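Local coordinates for putative oxidoreductase with NAD(P)-binding Rossmann-fold domain (Clostridium difficile, PDB 3UUW), which is a putative oxidoreductase of the Gfo/Idh/MocA family that probably binds NAD(P) in its Rossmann-fold domain, at residues D166-I169 with H170-T174. Sequence-based numbering, arbitrary orientation.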
loop_
_atom_site.group_PDB
_atom_site.type_symbol
_atom_site.label_atom_id
_atom_site.label_comp_id
_atom_site.label_asym_id
_atom_site.label_seq_id
_atom_site.Cartn_x
_atom_site.Cartn_y
_atom_site.Cartn_z
ATOM N N ASP A 166 -27.248 14.094 -10.023
ATOM C CA ASP A 166 -26.478 13.422 -11.071
ATOM C C ASP A 166 -25.364 12.533 -10.535
ATOM O O ASP A 166 -25.089 11.477 -11.103
ATOM C CB ASP A 166 -25.856 14.479 -11.990
ATOM C CG ASP A 166 -25.227 13.886 -13.234
ATOM O OD1 ASP A 166 -25.890 13.072 -13.920
ATOM O OD2 ASP A 166 -24.074 14.264 -13.545
ATOM N N ASP A 167 -24.713 12.962 -9.453
ATOM C CA ASP A 167 -23.553 12.239 -8.948
ATOM C C ASP A 167 -23.622 11.854 -7.477
ATOM O O ASP A 167 -23.351 10.709 -7.135
ATOM C CB ASP A 167 -22.285 13.025 -9.222
ATOM C CG ASP A 167 -21.036 12.143 -9.215
ATOM O OD1 ASP A 167 -21.153 10.901 -9.063
ATOM O OD2 ASP A 167 -19.926 12.694 -9.358
ATOM N N TYR A 168 -23.998 12.779 -6.598
ATOM C CA TYR A 168 -24.111 12.435 -5.179
ATOM C C TYR A 168 -25.161 11.346 -4.969
ATOM O O TYR A 168 -25.109 10.615 -3.980
ATOM C CB TYR A 168 -24.476 13.647 -4.355
ATOM C CG TYR A 168 -24.356 13.512 -2.852
ATOM C CD1 TYR A 168 -23.178 13.059 -2.245
ATOM C CD2 TYR A 168 -25.374 13.934 -2.035
ATOM C CE1 TYR A 168 -23.060 12.987 -0.842
ATOM C CE2 TYR A 168 -25.273 13.855 -0.620
ATOM C CZ TYR A 168 -24.108 13.404 -0.038
ATOM O OH TYR A 168 -24.016 13.368 1.347
ATOM N N ILE A 169 -26.080 11.223 -5.920
ATOM C CA ILE A 169 -27.130 10.213 -5.850
ATOM C C ILE A 169 -26.522 8.816 -5.746
ATOM O O ILE A 169 -27.108 7.931 -5.111
ATOM C CB ILE A 169 -28.111 10.313 -7.058
ATOM C CG1 ILE A 169 -29.395 9.512 -6.799
ATOM C CG2 ILE A 169 -27.430 9.854 -8.359
ATOM C CD1 ILE A 169 -30.467 9.781 -7.851
ATOM N N HIS A 170 -25.368 8.602 -6.373
ATOM C CA HIS A 170 -24.700 7.304 -6.267
ATOM C C HIS A 170 -24.264 6.987 -4.846
ATOM O O HIS A 170 -24.375 5.841 -4.406
ATOM C CB HIS A 170 -23.478 7.210 -7.175
ATOM C CG HIS A 170 -23.809 7.028 -8.616
ATOM N ND1 HIS A 170 -24.507 5.938 -9.093
ATOM C CD2 HIS A 170 -23.494 7.779 -9.698
ATOM C CE1 HIS A 170 -24.628 6.039 -10.406
ATOM N NE2 HIS A 170 -24.013 7.144 -10.799
ATOM N N VAL A 171 -23.776 8.001 -4.144
ATOM C CA VAL A 171 -23.348 7.858 -2.756
ATOM C C VAL A 171 -24.553 7.538 -1.853
ATOM O O VAL A 171 -24.532 6.578 -1.049
ATOM C CB VAL A 171 -22.578 9.127 -2.295
ATOM C CG1 VAL A 171 -22.199 9.023 -0.817
ATOM C CG2 VAL A 171 -21.318 9.330 -3.142
ATOM N N ILE A 172 -25.611 8.331 -1.996
ATOM C CA ILE A 172 -26.849 8.159 -1.212
ATOM C C ILE A 172 -27.494 6.818 -1.532
ATOM O O ILE A 172 -27.880 6.094 -0.627
ATOM C CB ILE A 172 -27.822 9.310 -1.451
ATOM C CG1 ILE A 172 -27.208 10.625 -0.964
ATOM C CG2 ILE A 172 -29.199 9.073 -0.756
ATOM C CD1 ILE A 172 -26.703 10.604 0.500
ATOM N N ASP A 173 -27.606 6.464 -2.808
ATOM C CA ASP A 173 -28.226 5.178 -3.118
ATOM C C ASP A 173 -27.440 4.001 -2.529
ATOM O O ASP A 173 -28.023 3.053 -2.005
ATOM C CB ASP A 173 -28.374 4.947 -4.618
ATOM C CG ASP A 173 -29.193 3.702 -4.912
ATOM O OD1 ASP A 173 -30.437 3.765 -4.742
ATOM O OD2 ASP A 173 -28.592 2.664 -5.266
ATOM N N THR A 174 -26.120 4.051 -2.636
ATOM C CA THR A 174 -25.293 2.969 -2.086
ATOM C C THR A 174 -25.484 2.887 -0.563
ATOM O O THR A 174 -25.601 1.796 0.008
ATOM C CB THR A 174 -23.838 3.146 -2.474
ATOM O OG1 THR A 174 -23.730 3.215 -3.899
ATOM C CG2 THR A 174 -22.989 1.999 -1.925
#
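D166 and H170 lie one turn apart on helix 160-179, in the C-terminal domain. D166 O is 4.3 Å from H170 CD2. The D166 carboxylate is salt-bridged to K97 of the Rossmann domain, and H170 also touches K97.

D167 OD1 lies in the imidazole plane, at the ring edge, 4.0 Å from H170 CD2. The carboxylate and ring planes stand 84° apart. They form no hydrogen bond; salt bridges hold OD1 to K149 and OD2 to R218. H170 N donates an i to i+3 hydrogen bond to D167 O (3.0 Å).

Y168 has CG anti to the backbone N (chi1 -168°), which carries the ring forward along the helix. I172 CG1 sits over one ring face, 4.1 Å from the centroid, in a CH-pi contact. I172 CD1 reaches Y168 CE2 at 3.7 Å. V171 CB approaches CD1 obliquely. Y168 OH hydrogen-bonds T214 and H203 of the mixed beta sheet. I172 N gives a nearly straight bond to Y168 O (3.1 Å, 170°).

I169 O accepts from D173 N at 2.8 Å, while its side chain packs on A296 and L300.

Buried Y168-I172 packing thus backs a polar edge where K97, D166 and H170 probably form the active-site set, as in relatives.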